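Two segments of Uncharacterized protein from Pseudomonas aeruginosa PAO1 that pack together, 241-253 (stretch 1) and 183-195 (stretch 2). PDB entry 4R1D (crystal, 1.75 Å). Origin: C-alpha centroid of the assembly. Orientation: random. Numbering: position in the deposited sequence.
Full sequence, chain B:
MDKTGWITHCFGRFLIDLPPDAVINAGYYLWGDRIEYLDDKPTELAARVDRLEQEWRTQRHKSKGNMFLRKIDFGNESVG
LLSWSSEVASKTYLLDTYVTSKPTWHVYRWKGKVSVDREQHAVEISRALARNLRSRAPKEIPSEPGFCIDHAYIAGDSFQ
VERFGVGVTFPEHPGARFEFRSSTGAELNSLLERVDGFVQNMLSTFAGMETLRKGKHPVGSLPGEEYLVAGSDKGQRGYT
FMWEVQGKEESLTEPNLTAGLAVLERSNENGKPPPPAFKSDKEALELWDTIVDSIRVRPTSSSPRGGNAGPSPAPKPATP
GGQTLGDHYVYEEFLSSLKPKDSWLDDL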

# COMPACT_ATOMS: atom_id res chain seq x y z
N PHE B 241 7.49 -16.56 -15.29
CA PHE B 241 7.27 -17.99 -15.18
C PHE B 241 6.55 -18.24 -13.86
O PHE B 241 7.00 -17.75 -12.81
CB PHE B 241 8.60 -18.76 -15.17
CG PHE B 241 9.37 -18.67 -16.46
CD1 PHE B 241 8.87 -17.98 -17.55
CD2 PHE B 241 10.62 -19.27 -16.56
CE1 PHE B 241 9.59 -17.89 -18.73
CE2 PHE B 241 11.35 -19.18 -17.73
CZ PHE B 241 10.83 -18.50 -18.82
N MET B 242 5.44 -18.96 -13.92
CA MET B 242 4.55 -19.14 -12.77
C MET B 242 4.22 -20.62 -12.57
O MET B 242 3.89 -21.30 -13.52
CB MET B 242 3.25 -18.36 -13.03
CG MET B 242 3.49 -16.88 -13.28
SD MET B 242 2.09 -16.03 -14.05
CE MET B 242 2.38 -16.39 -15.78
N TRP B 243 4.32 -21.11 -11.33
CA TRP B 243 4.09 -22.52 -11.02
C TRP B 243 3.36 -22.58 -9.68
O TRP B 243 3.72 -21.87 -8.75
CB TRP B 243 5.44 -23.23 -10.91
CG TRP B 243 5.40 -24.73 -10.63
CD1 TRP B 243 5.38 -25.73 -11.57
CD2 TRP B 243 5.45 -25.38 -9.35
NE1 TRP B 243 5.40 -26.96 -10.95
CE2 TRP B 243 5.44 -26.78 -9.59
CE3 TRP B 243 5.50 -24.93 -8.03
CZ2 TRP B 243 5.47 -27.72 -8.55
CZ3 TRP B 243 5.53 -25.87 -6.99
CH2 TRP B 243 5.52 -27.25 -7.26
N GLU B 244 2.33 -23.42 -9.59
CA GLU B 244 1.56 -23.50 -8.38
C GLU B 244 0.96 -24.88 -8.15
O GLU B 244 0.57 -25.57 -9.09
CB GLU B 244 0.44 -22.45 -8.40
CG GLU B 244 -0.33 -22.35 -7.09
CD GLU B 244 -1.23 -21.13 -7.04
OE1 GLU B 244 -0.91 -20.13 -7.72
OE2 GLU B 244 -2.25 -21.16 -6.32
N VAL B 245 0.95 -25.25 -6.87
CA VAL B 245 0.18 -26.36 -6.37
C VAL B 245 -0.90 -25.73 -5.51
O VAL B 245 -0.60 -25.04 -4.54
CB VAL B 245 1.04 -27.29 -5.50
CG1 VAL B 245 0.15 -28.29 -4.74
CG2 VAL B 245 2.10 -27.98 -6.35
N GLN B 246 -2.16 -25.96 -5.86
CA GLN B 246 -3.27 -25.27 -5.18
C GLN B 246 -3.26 -25.43 -3.66
O GLN B 246 -3.48 -24.46 -2.92
CB GLN B 246 -4.63 -25.69 -5.76
CG GLN B 246 -5.81 -24.89 -5.20
CD GLN B 246 -7.04 -24.95 -6.10
OE1 GLN B 246 -7.06 -25.68 -7.09
NE2 GLN B 246 -8.07 -24.18 -5.75
N GLY B 247 -2.98 -26.64 -3.19
CA GLY B 247 -2.95 -26.92 -1.76
C GLY B 247 -4.20 -27.63 -1.26
O GLY B 247 -5.23 -27.63 -1.93
N LYS B 248 -4.08 -28.24 -0.09
CA LYS B 248 -5.20 -28.90 0.57
C LYS B 248 -5.38 -28.26 1.92
O LYS B 248 -4.42 -27.77 2.51
CB LYS B 248 -4.89 -30.39 0.79
CG LYS B 248 -4.47 -31.15 -0.45
CD LYS B 248 -5.64 -31.39 -1.39
CE LYS B 248 -5.25 -32.37 -2.49
NZ LYS B 248 -6.31 -32.47 -3.53
N GLU B 249 -6.61 -28.25 2.43
CA GLU B 249 -6.89 -27.64 3.72
C GLU B 249 -6.26 -28.41 4.89
O GLU B 249 -6.22 -29.64 4.88
CB GLU B 249 -8.40 -27.51 3.92
CG GLU B 249 -9.07 -26.79 2.77
CD GLU B 249 -10.43 -26.21 3.12
OE1 GLU B 249 -10.85 -25.26 2.42
OE2 GLU B 249 -11.06 -26.70 4.09
N GLU B 250 -5.78 -27.67 5.88
CA GLU B 250 -5.20 -28.27 7.08
C GLU B 250 -4.16 -29.34 6.76
O GLU B 250 -4.19 -30.44 7.32
CB GLU B 250 -6.30 -28.86 7.98
CG GLU B 250 -7.25 -27.82 8.53
CD GLU B 250 -8.19 -28.38 9.58
OE1 GLU B 250 -8.36 -29.62 9.62
OE2 GLU B 250 -8.75 -27.58 10.36
N SER B 251 -3.23 -29.02 5.87
CA SER B 251 -2.18 -29.95 5.50
C SER B 251 -0.80 -29.29 5.52
O SER B 251 -0.56 -28.32 4.80
CB SER B 251 -2.46 -30.54 4.12
OG SER B 251 -1.37 -31.35 3.69
N LEU B 252 0.10 -29.82 6.34
CA LEU B 252 1.44 -29.24 6.47
C LEU B 252 2.29 -29.54 5.25
O LEU B 252 3.14 -28.73 4.85
CB LEU B 252 2.15 -29.77 7.73
CG LEU B 252 1.50 -29.45 9.08
CD1 LEU B 252 2.26 -30.08 10.24
CD2 LEU B 252 1.38 -27.94 9.26
N THR B 253 2.07 -30.71 4.64
CA THR B 253 2.92 -31.17 3.55
C THR B 253 2.28 -31.01 2.18
O THR B 253 2.92 -31.24 1.16
CB THR B 253 3.37 -32.65 3.75
OG1 THR B 253 2.21 -33.51 3.78
CG2 THR B 253 4.14 -32.79 5.06
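Stretch 2 183-195: STGAELNSLLERV

Stretch 2 runs back along stretch 1. Thr 184 lies beside Leu 252, Gly 185 beside Glu 249, Ala 186 beside Gly 247, Glu 187 beside Gln 246, and Leu 191 beside Glu 244. From Gly 185 to Ser 190 the chain is mostly extended loop; at Leu 191 it turns into a helix whose direction makes 131° with that of strand 241-245, the axes approaching to 9.7 Å.

The strand sets the first rule by alternation: Met 242 and Glu 244 point their CB atoms toward stretch 2, while Trp 243 and Val 245 point away. Leu 191, in the first turn of the helix, points toward the strand. With chi1 t and chi2 p it brings CD2 to 4.1 Å from Met 242 CB and 3.8 Å from Met 242 O, so the leucine packs on backbone as well as side chain.

Glu 244 is buried and needs a partner for its charge. Both its chi1 and chi2 are t, which extends the carboxylate to the guanidinium of Arg 194. The salt bridge is two-pronged, Arg 194 NH1 to Glu 244 OE1 at 2.8 Å and Arg 194 NH2 to Glu 244 OE2 at 3.0 Å, both nearly straight. Arg 194 starts extended, t then t, and bends at chi3 (m). Asn 189, with chi1 p, helps hold the group in place: its OD1 accepts from Arg 194 NE at 2.6 Å and from Arg 194 NH2 at 2.9 Å, and its backbone O accepts from Arg 194 NH2 at 2.8 Å.

Gln 246 reads the backbone of Glu 187 twice. Its own O accepts from Glu 187 N at 3.0 Å, and its side chain, t at chi1 and chi2, reaches out so that NE2 donates to Glu 187 O, also at 3.0 Å. The CB of Gln 246 points sideways; the extended rotamer carries the amide across. Glu 187 instead folds at chi2 (p), and its OE1 accepts from Leu 188 N at 2.8 Å.

Gly 247, at phi/psi 102/162, has a conformation that itself calls for glycine, and a CB there would lie a tight 3.3 Å from Gly 185 O. Ala 186 CB rests 3.3 Å from Gly 247 O. Gly 185 donates from N to a water at 2.7 Å, and that water donates to Lys 248 O and Ser 251 O, each at 2.7 Å, bridging the two loops.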

# COMPACT_ATOMS: atom_id res chain seq x y z
N SER B 183 2.20 -21.80 1.87
CA SER B 183 1.25 -21.23 2.79
C SER B 183 0.19 -22.29 3.07
O SER B 183 -0.37 -22.86 2.14
CB SER B 183 0.61 -20.00 2.15
OG SER B 183 -0.43 -19.49 2.97
N THR B 184 -0.09 -22.56 4.34
CA THR B 184 -1.12 -23.54 4.68
C THR B 184 -2.47 -23.07 4.15
O THR B 184 -2.75 -21.87 4.09
CB THR B 184 -1.23 -23.78 6.22
OG1 THR B 184 -1.22 -22.54 6.91
CG2 THR B 184 -0.08 -24.67 6.74
N GLY B 185 -3.31 -24.02 3.76
CA GLY B 185 -4.63 -23.72 3.23
C GLY B 185 -4.67 -23.71 1.72
O GLY B 185 -3.74 -23.26 1.04
N ALA B 186 -5.77 -24.22 1.16
CA ALA B 186 -5.93 -24.24 -0.28
C ALA B 186 -6.16 -22.83 -0.80
O ALA B 186 -6.94 -22.08 -0.22
CB ALA B 186 -7.08 -25.14 -0.68
N GLU B 187 -5.47 -22.46 -1.87
CA GLU B 187 -5.79 -21.20 -2.52
C GLU B 187 -7.22 -21.29 -3.05
O GLU B 187 -7.72 -22.38 -3.37
CB GLU B 187 -4.80 -20.90 -3.64
CG GLU B 187 -4.94 -19.52 -4.25
CD GLU B 187 -4.95 -18.41 -3.22
OE1 GLU B 187 -6.05 -18.07 -2.74
OE2 GLU B 187 -3.87 -17.86 -2.91
N LEU B 188 -7.88 -20.14 -3.16
CA LEU B 188 -9.30 -20.07 -3.49
C LEU B 188 -9.61 -20.36 -4.96
O LEU B 188 -10.74 -20.70 -5.31
CB LEU B 188 -9.86 -18.70 -3.10
CG LEU B 188 -10.14 -18.48 -1.61
CD1 LEU B 188 -8.90 -18.72 -0.76
CD2 LEU B 188 -10.68 -17.08 -1.38
N ASN B 189 -8.62 -20.19 -5.82
CA ASN B 189 -8.74 -20.51 -7.23
C ASN B 189 -7.44 -21.14 -7.72
O ASN B 189 -6.45 -21.14 -7.01
CB ASN B 189 -9.13 -19.27 -8.05
CG ASN B 189 -8.16 -18.11 -7.86
OD1 ASN B 189 -7.00 -18.30 -7.53
ND2 ASN B 189 -8.65 -16.89 -8.05
N SER B 190 -7.45 -21.68 -8.94
CA SER B 190 -6.25 -22.33 -9.47
C SER B 190 -5.50 -21.43 -10.45
O SER B 190 -6.08 -20.59 -11.12
CB SER B 190 -6.59 -23.67 -10.13
OG SER B 190 -7.59 -23.50 -11.11
N LEU B 191 -4.19 -21.63 -10.55
CA LEU B 191 -3.34 -20.73 -11.32
C LEU B 191 -3.75 -20.51 -12.77
O LEU B 191 -3.88 -19.38 -13.22
CB LEU B 191 -1.90 -21.22 -11.27
CG LEU B 191 -0.97 -20.47 -12.21
CD1 LEU B 191 -0.80 -19.04 -11.76
CD2 LEU B 191 0.37 -21.19 -12.23
N LEU B 192 -3.93 -21.58 -13.54
CA LEU B 192 -4.21 -21.39 -14.96
C LEU B 192 -5.53 -20.66 -15.17
O LEU B 192 -5.60 -19.73 -15.98
CB LEU B 192 -4.21 -22.72 -15.71
CG LEU B 192 -2.92 -23.53 -15.65
CD1 LEU B 192 -2.92 -24.61 -16.72
CD2 LEU B 192 -1.70 -22.63 -15.78
N GLU B 193 -6.56 -21.07 -14.44
CA GLU B 193 -7.87 -20.43 -14.56
C GLU B 193 -7.79 -18.97 -14.12
O GLU B 193 -8.49 -18.12 -14.67
CB GLU B 193 -8.94 -21.18 -13.76
CG GLU B 193 -8.90 -20.93 -12.26
CD GLU B 193 -9.95 -21.72 -11.51
OE1 GLU B 193 -10.11 -21.50 -10.29
OE2 GLU B 193 -10.63 -22.57 -12.13
N ARG B 194 -6.93 -18.69 -13.15
CA ARG B 194 -6.80 -17.36 -12.56
C ARG B 194 -6.21 -16.34 -13.52
O ARG B 194 -6.74 -15.22 -13.66
CB ARG B 194 -5.92 -17.43 -11.30
CG ARG B 194 -5.58 -16.10 -10.67
CD ARG B 194 -4.54 -16.30 -9.55
NE ARG B 194 -4.84 -17.48 -8.75
CZ ARG B 194 -3.92 -18.35 -8.32
NH1 ARG B 194 -2.64 -18.16 -8.61
NH2 ARG B 194 -4.29 -19.41 -7.61
N VAL B 195 -5.11 -16.71 -14.17
CA VAL B 195 -4.33 -15.73 -14.94
C VAL B 195 -4.60 -15.73 -16.43
O VAL B 195 -4.13 -14.84 -17.13
CB VAL B 195 -2.81 -15.95 -14.79
CG1 VAL B 195 -2.40 -15.87 -13.35
CG2 VAL B 195 -2.39 -17.28 -15.40
O HOH W 1 -2.47 -26.58 3.97